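Local coordinates for thioesterase domain-containing protein (Pseudomonas aeruginosa, PDB 1ZKI), which is a hotdog-fold thioesterase that probably hydrolyses acyl-CoA thioesters, at residues Gly30-Arg35 / Asp59-Leu64; Cys96-Leu101 / Val110-Arg115. All blocks are in the same frame, centred on the assembly; numbering follows the deposited sequence.

Contact 1: residues Gly30-Arg35 / Asp59-Leu64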
ATOM      1  N   GLY A  30       1.933   5.173 -16.233  1.00 16.90           N
ATOM      2  CA  GLY A  30       1.847   4.225 -15.111  1.00 15.28           C
ATOM      3  C   GLY A  30       0.936   4.736 -14.004  1.00 14.49           C
ATOM      4  O   GLY A  30       1.096   4.369 -12.848  1.00 14.76           O
ATOM      5  N   VAL A  31      -0.020   5.585 -14.370  0.50 13.99           N
ATOM      6  CA  VAL A  31      -0.977   6.149 -13.416  0.50 13.35           C
ATOM      7  C   VAL A  31      -2.348   6.279 -14.095  0.50 13.07           C
ATOM      8  O   VAL A  31      -2.434   6.588 -15.291  0.50 13.01           O
ATOM      9  CB  VAL A  31      -0.468   7.512 -12.820  0.50 13.69           C
ATOM     10  CG1 VAL A  31      -0.215   8.538 -13.913  0.50 13.45           C
ATOM     11  CG2 VAL A  31      -1.425   8.077 -11.760  0.50 13.74           C
ATOM     12  N   ALA A  32      -3.411   6.012 -13.339  1.00 12.30           N
ATOM     13  CA  ALA A  32      -4.769   6.142 -13.849  1.00 12.20           C
ATOM     14  C   ALA A  32      -5.702   6.672 -12.782  1.00 12.23           C
ATOM     15  O   ALA A  32      -5.442   6.505 -11.589  1.00 12.57           O
ATOM     16  CB  ALA A  32      -5.272   4.791 -14.376  1.00 12.23           C
ATOM     17  N   GLU A  33      -6.775   7.324 -13.218  1.00 11.62           N
ATOM     18  CA  GLU A  33      -7.818   7.776 -12.311  1.00 12.53           C
ATOM     19  C   GLU A  33      -9.162   7.335 -12.863  1.00 11.85           C
ATOM     20  O   GLU A  33      -9.425   7.477 -14.060  1.00 10.79           O
ATOM     21  CB  GLU A  33      -7.807   9.303 -12.121  1.00 11.94           C
ATOM     22  CG  GLU A  33      -8.922   9.781 -11.160  1.00 13.90           C
ATOM     23  CD  GLU A  33      -8.835  11.254 -10.778  1.00 16.51           C
ATOM     24  OE1 GLU A  33      -7.798  11.902 -11.054  1.00 19.33           O
ATOM     25  OE2 GLU A  33      -9.822  11.768 -10.193  1.00 18.56           O
ATOM     26  N   VAL A  34     -10.000   6.818 -11.970  1.00 11.46           N
ATOM     27  CA  VAL A  34     -11.354   6.366 -12.308  1.00 11.26           C
ATOM     28  C   VAL A  34     -12.332   6.936 -11.273  1.00 11.50           C
ATOM     29  O   VAL A  34     -11.983   7.022 -10.088  1.00 11.52           O
ATOM     30  CB  VAL A  34     -11.397   4.799 -12.331  1.00 11.38           C
ATOM     31  CG1 VAL A  34     -12.793   4.278 -12.562  1.00 13.07           C
ATOM     32  CG2 VAL A  34     -10.424   4.240 -13.386  1.00 10.71           C
ATOM     33  N   ARG A  35     -13.533   7.329 -11.704  1.00 11.48           N
ATOM     34  CA  ARG A  35     -14.545   7.850 -10.771  1.00 11.62           C
ATOM     35  C   ARG A  35     -15.680   6.851 -10.636  1.00 12.35           C
ATOM     36  O   ARG A  35     -15.922   6.052 -11.551  1.00 11.81           O
ATOM     37  CB  ARG A  35     -15.080   9.223 -11.221  1.00 12.38           C
ATOM     38  CG  ARG A  35     -15.851   9.205 -12.505  1.00 11.70           C
ATOM     39  CD  ARG A  35     -16.336  10.614 -12.924  1.00 12.60           C
ATOM     40  NE  ARG A  35     -17.465  11.108 -12.119  1.00 12.81           N
ATOM     41  CZ  ARG A  35     -18.751  10.851 -12.358  1.00 13.07           C
ATOM     42  NH1 ARG A  35     -19.694  11.358 -11.562  1.00 12.30           N
ATOM     43  NH2 ARG A  35     -19.115  10.070 -13.385  1.00 14.84           N
ATOM     44  N   ASP A  59      -9.547  -2.296  -8.366  1.00 13.60           N
ATOM     45  CA  ASP A  59      -8.985  -3.285  -9.301  1.00 14.11           C
ATOM     46  C   ASP A  59      -8.973  -2.736 -10.742  1.00 13.88           C
ATOM     47  O   ASP A  59      -7.976  -2.870 -11.481  1.00 14.15           O
ATOM     48  CB  ASP A  59      -9.775  -4.595  -9.213  1.00 14.52           C
ATOM     49  CG  ASP A  59      -9.254  -5.645 -10.177  1.00 19.49           C
ATOM     50  OD1 ASP A  59      -8.084  -6.067 -10.049  1.00 22.47           O
ATOM     51  OD2 ASP A  59      -9.994  -5.999 -11.101  1.00 26.56           O
ATOM     52  N   VAL A  60     -10.069  -2.097 -11.143  1.00 12.70           N
ATOM     53  CA  VAL A  60     -10.148  -1.523 -12.483  1.00 12.43           C
ATOM     54  C   VAL A  60      -9.121  -0.409 -12.695  1.00 11.85           C
ATOM     55  O   VAL A  60      -8.453  -0.372 -13.727  1.00 12.17           O
ATOM     56  CB  VAL A  60     -11.577  -1.069 -12.818  1.00 12.51           C
ATOM     57  CG1 VAL A  60     -11.608  -0.210 -14.083  1.00 14.55           C
ATOM     58  CG2 VAL A  60     -12.501  -2.330 -12.971  1.00 13.01           C
ATOM     59  N   THR A  61      -9.014   0.496 -11.726  1.00 10.99           N
ATOM     60  CA  THR A  61      -8.044   1.595 -11.810  1.00 10.75           C
ATOM     61  C   THR A  61      -6.605   1.061 -11.879  1.00 10.72           C
ATOM     62  O   THR A  61      -5.794   1.544 -12.661  1.00 10.18           O
ATOM     63  CB  THR A  61      -8.183   2.570 -10.616  1.00 11.09           C
ATOM     64  OG1 THR A  61      -9.565   2.913 -10.448  1.00 10.76           O
ATOM     65  CG2 THR A  61      -7.392   3.857 -10.897  1.00 10.71           C
HETATM   66  N   MSE A  62      -6.296   0.069 -11.044  1.00 11.37           N
HETATM   67  CA  MSE A  62      -4.977  -0.569 -11.082  1.00 13.22           C
HETATM   68  C   MSE A  62      -4.694  -1.213 -12.443  1.00 11.64           C
HETATM   69  O   MSE A  62      -3.602  -1.074 -12.961  1.00 11.90           O
HETATM   70  CB  MSE A  62      -4.847  -1.596  -9.961  1.00 11.62           C
HETATM   71  CG  MSE A  62      -4.761  -0.984  -8.583  1.00 11.03           C
HETATM   72 SE   MSE A  62      -4.714  -2.541  -7.326  1.00 23.81          SE
HETATM   73  CE  MSE A  62      -3.989  -1.611  -5.779  1.00 15.59           C
ATOM     74  N   GLY A  63      -5.683  -1.893 -13.031  1.00 11.72           N
ATOM     75  CA  GLY A  63      -5.513  -2.485 -14.364  1.00 11.59           C
ATOM     76  C   GLY A  63      -5.185  -1.442 -15.428  1.00 11.89           C
ATOM     77  O   GLY A  63      -4.334  -1.666 -16.298  1.00 12.28           O
ATOM     78  N   LEU A  64      -5.875  -0.304 -15.354  1.00 11.25           N
ATOM     79  CA  LEU A  64      -5.670   0.798 -16.289  1.00 11.09           C
ATOM     80  C   LEU A  64      -4.296   1.446 -16.101  1.00 11.39           C
ATOM     81  O   LEU A  64      -3.638   1.817 -17.070  1.00 11.04           O
ATOM     82  CB  LEU A  64      -6.801   1.818 -16.137  1.00 11.67           C
ATOM     83  CG  LEU A  64      -8.156   1.401 -16.737  1.00 12.12           C
ATOM     84  CD1 LEU A  64      -9.195   2.512 -16.469  1.00 13.22           C
ATOM     85  CD2 LEU A  64      -8.036   1.112 -18.237  1.00 13.42           C
TER
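V34 and T61 make the tightest approach here, their side chains running alongside in opposite senses. The T61 hydroxyl OG1 lies 3.2 Å from V34 CB and nearly as close to V34 CG2, yet this is packing alone: OG1 is hydrogen-bonded to the carbonyl of L57, one turn back in the helix, which satisfies a buried polar atom. With T61 CG2 anti to its own backbone N, the methyl is carried to the strand backbone instead, 3.4 Å from A32 O.

The helix 51-70 is the sausage of the hotdog fold, wrapped by the curved antiparallel sheet. The axes of strand 31-35 and helix segment 59-64 pass 7.0 Å apart at 147°, a short separation, consistent with the small A32 and T61 at the interface. A32, V34, T61 and L64 face inward; E33 points away from the helix and pairs with R95 on the neighbouring strand.

Apolar contacts continue one turn along the helix. L64 CB sits 3.8 Å from A32 CB, and L64 CD1 reaches V34 CG2 at 3.7 Å, the two side chains crossing at about a right angle. No hydrogen bond joins strand and helix segments. L22 also covers V34, while M12 and F72 close around L64.

Contact 2: residues Cys96-Leu101 / Val110-Arg115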
ATOM      1  N   CYS A  96     -10.623   7.079  -7.582  1.00 11.03           N
ATOM      2  CA  CYS A  96      -9.492   6.197  -7.321  1.00 11.07           C
ATOM      3  C   CYS A  96      -8.336   6.607  -8.214  1.00 11.33           C
ATOM      4  O   CYS A  96      -8.511   6.792  -9.429  1.00 10.79           O
ATOM      5  CB  CYS A  96      -9.876   4.754  -7.578  1.00 11.23           C
ATOM      6  SG  CYS A  96      -8.486   3.604  -7.276  1.00 13.66           S
ATOM      7  N   VAL A  97      -7.162   6.778  -7.609  1.00 11.56           N
ATOM      8  CA  VAL A  97      -5.929   6.984  -8.369  1.00 11.50           C
ATOM      9  C   VAL A  97      -4.995   5.812  -8.074  1.00 11.99           C
ATOM     10  O   VAL A  97      -4.729   5.507  -6.900  1.00 12.05           O
ATOM     11  CB  VAL A  97      -5.246   8.321  -8.006  1.00 11.61           C
ATOM     12  CG1 VAL A  97      -3.922   8.469  -8.768  1.00 13.16           C
ATOM     13  CG2 VAL A  97      -6.196   9.487  -8.305  1.00 12.21           C
ATOM     14  N   ALA A  98      -4.523   5.153  -9.134  1.00 11.58           N
ATOM     15  CA  ALA A  98      -3.614   4.029  -8.998  1.00 12.26           C
ATOM     16  C   ALA A  98      -2.295   4.385  -9.676  1.00 12.89           C
ATOM     17  O   ALA A  98      -2.276   5.113 -10.678  1.00 13.05           O
ATOM     18  CB  ALA A  98      -4.207   2.765  -9.618  1.00 11.93           C
ATOM     19  N   ARG A  99      -1.202   3.868  -9.114  1.00 13.06           N
ATOM     20  CA  ARG A  99       0.136   4.186  -9.571  1.00 14.70           C
ATOM     21  C   ARG A  99       0.984   2.923  -9.583  1.00 13.08           C
ATOM     22  O   ARG A  99       1.098   2.244  -8.557  1.00 12.74           O
ATOM     23  CB  ARG A  99       0.750   5.211  -8.614  1.00 14.83           C
ATOM     24  CG  ARG A  99       2.079   5.775  -9.058  1.00 19.35           C
ATOM     25  CD  ARG A  99       2.517   6.905  -8.094  1.00 19.76           C
ATOM     26  NE  ARG A  99       1.487   7.950  -8.022  1.00 28.75           N
ATOM     27  CZ  ARG A  99       1.379   8.988  -8.860  1.00 31.47           C
ATOM     28  NH1 ARG A  99       2.254   9.166  -9.852  1.00 32.20           N
ATOM     29  NH2 ARG A  99       0.386   9.862  -8.701  1.00 32.83           N
ATOM     30  N   VAL A 100       1.569   2.613 -10.733  1.00 11.63           N
ATOM     31  CA  VAL A 100       2.523   1.510 -10.836  1.00 11.27           C
ATOM     32  C   VAL A 100       3.801   1.872 -10.057  1.00 11.36           C
ATOM     33  O   VAL A 100       4.440   2.916 -10.319  1.00 10.41           O
ATOM     34  CB  VAL A 100       2.882   1.225 -12.312  1.00 11.81           C
ATOM     35  CG1 VAL A 100       3.910   0.122 -12.405  1.00 11.26           C
ATOM     36  CG2 VAL A 100       1.603   0.857 -13.122  1.00 11.84           C
ATOM     37  N   LEU A 101       4.162   1.017  -9.104  1.00 10.57           N
ATOM     38  CA  LEU A 101       5.371   1.225  -8.282  1.00 11.23           C
ATOM     39  C   LEU A 101       6.573   0.502  -8.869  1.00 11.47           C
ATOM     40  O   LEU A 101       7.725   0.893  -8.638  1.00 10.62           O
ATOM     41  CB  LEU A 101       5.149   0.688  -6.869  1.00 11.37           C
ATOM     42  CG  LEU A 101       4.046   1.391  -6.076  1.00 11.86           C
ATOM     43  CD1 LEU A 101       3.872   0.794  -4.686  1.00 14.04           C
ATOM     44  CD2 LEU A 101       4.311   2.873  -5.989  1.00 15.29           C
ATOM     45  N   VAL A 110       1.424  -2.380  -7.926  1.00 10.81           N
ATOM     46  CA  VAL A 110       0.607  -1.172  -8.072  1.00 11.91           C
ATOM     47  C   VAL A 110      -0.024  -0.820  -6.735  1.00 12.17           C
ATOM     48  O   VAL A 110      -0.375  -1.729  -5.966  1.00 12.09           O
ATOM     49  CB  VAL A 110      -0.544  -1.376  -9.117  1.00 11.29           C
ATOM     50  CG1 VAL A 110      -1.247  -0.049  -9.438  1.00 11.38           C
ATOM     51  CG2 VAL A 110      -0.023  -2.007 -10.390  1.00 14.87           C
ATOM     52  N   GLU A 111      -0.108   0.481  -6.425  1.00 12.13           N
ATOM     53  CA  GLU A 111      -0.847   0.924  -5.246  1.00 13.53           C
ATOM     54  C   GLU A 111      -2.003   1.788  -5.707  1.00 13.13           C
ATOM     55  O   GLU A 111      -1.999   2.269  -6.848  1.00 12.17           O
ATOM     56  CB  GLU A 111       0.048   1.702  -4.271  1.00 13.95           C
ATOM     57  CG  GLU A 111       0.523   3.046  -4.795  1.00 15.82           C
ATOM     58  CD  GLU A 111       1.210   3.921  -3.716  1.00 18.97           C
ATOM     59  OE1 GLU A 111       1.120   3.600  -2.510  1.00 25.65           O
ATOM     60  OE2 GLU A 111       1.835   4.934  -4.088  1.00 23.56           O
ATOM     61  N   ALA A 112      -2.997   1.975  -4.844  1.00 12.21           N
ATOM     62  CA  ALA A 112      -4.131   2.833  -5.200  1.00 12.74           C
ATOM     63  C   ALA A 112      -4.764   3.414  -3.957  1.00 13.12           C
ATOM     64  O   ALA A 112      -4.657   2.836  -2.873  1.00 13.87           O
ATOM     65  CB  ALA A 112      -5.168   2.071  -6.036  1.00 12.53           C
ATOM     66  N   GLU A 113      -5.377   4.585  -4.100  1.00 13.42           N
ATOM     67  CA  GLU A 113      -6.140   5.178  -3.020  1.00 15.20           C
ATOM     68  C   GLU A 113      -7.482   5.629  -3.571  1.00 13.71           C
ATOM     69  O   GLU A 113      -7.587   6.003  -4.749  1.00 13.55           O
ATOM     70  CB  GLU A 113      -5.402   6.360  -2.363  1.00 15.00           C
ATOM     71  CG  GLU A 113      -5.118   7.501  -3.294  1.00 19.25           C
ATOM     72  CD  GLU A 113      -4.635   8.758  -2.563  1.00 21.56           C
ATOM     73  OE1 GLU A 113      -4.670   9.842  -3.183  1.00 30.30           O
ATOM     74  OE2 GLU A 113      -4.253   8.663  -1.376  1.00 28.82           O
ATOM     75  N   VAL A 114      -8.506   5.526  -2.738  1.00 11.88           N
ATOM     76  CA  VAL A 114      -9.834   6.022  -3.073  1.00 12.13           C
ATOM     77  C   VAL A 114     -10.112   7.179  -2.137  1.00 11.77           C
ATOM     78  O   VAL A 114      -9.890   7.067  -0.922  1.00 11.61           O
ATOM     79  CB  VAL A 114     -10.908   4.935  -2.882  1.00 12.32           C
ATOM     80  CG1 VAL A 114     -12.311   5.486  -3.222  1.00 13.41           C
ATOM     81  CG2 VAL A 114     -10.567   3.696  -3.744  1.00 12.31           C
ATOM     82  N   ARG A 115     -10.585   8.283  -2.703  1.00 11.90           N
ATOM     83  CA  ARG A 115     -10.859   9.483  -1.917  1.00 12.72           C
ATOM     84  C   ARG A 115     -12.198  10.087  -2.293  1.00 12.24           C
ATOM     85  O   ARG A 115     -12.714   9.877  -3.391  1.00 11.40           O
ATOM     86  CB  ARG A 115      -9.773  10.541  -2.148  1.00 12.77           C
ATOM     87  CG  ARG A 115      -8.420  10.186  -1.568  1.00 15.18           C
ATOM     88  CD  ARG A 115      -7.442  11.374  -1.666  1.00 16.74           C
ATOM     89  NE  ARG A 115      -6.217  11.008  -0.977  1.00 25.52           N
ATOM     90  CZ  ARG A 115      -5.998  11.203   0.316  1.00 26.15           C
ATOM     91  NH1 ARG A 115      -6.907  11.809   1.068  1.00 29.80           N
ATOM     92  NH2 ARG A 115      -4.864  10.794   0.852  1.00 30.28           N
TER
HETATM   93  O   HOH W   1       0.241   7.004  -5.209  1.00 41.63           O
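The beta hairpin of strands 93-103 and 107-116 forms the middle of the hotdog sheet, and its antiparallel ladder runs here from the C96-V114 pair to V100-V110. V97 with E113 and R99 with E111 are the hydrogen-bonded pairs, each closed by two N-H...O bonds; R99 N to E111 O, at 2.9 Å, is nearly straight at 164°. Between them, A98 and A112 form a non-hydrogen-bonded pair, their CB atoms 3.8 Å apart.

C96, A98, V100, V110, A112 and V114 share the face turned to the central helix. C96 SG, anti to its backbone N, lies 3.9 Å from A112 CB, whereas C96 CB meets V114 CG2. L57 and T61 of the helix cover C96.

The opposite face carries V97, R99, E111 and E113, and L101 swings in from the corner to cross E111 at about a right angle, its CD1 touching E111 CB and CG and its CD2 3.7 Å from E111 OE2. A water accepts from R99 NE and donates to E111 OE2 at 2.8 Å. E111 OE1 forms salt bridges with K123 of its own chain and K123 of the second subunit. Farther along, R115 NE donates to E113 OE1 at 2.9 Å, from above the carboxylate plane. The two lysines probably offset the charge of E111, which also lies against E111 of the second subunit; R99 reaches it through water.

Overall arrangement
From the N terminus the chain passes helix 15-20 and strand 23-27 before strand 31-37, and helix 51-70 follows; contact 1 closes that loop by bringing the helix back against the strand. After strand 76-85, the outermost on its side within this chain, the chain returns as strand 93-103 and turns into 107-116, and contact 2 closes this short hairpin. The contacts are in series, neither nested nor crossed, with centres about 7 Å apart. They meet in the sheet, where strands 31-37 and 93-103 are neighbours: G30 O to V100 N and V34 O to C96 N are probable hydrogen bonds. T61 OG1 also packs against C96 SG, so one helix residue touches both strands.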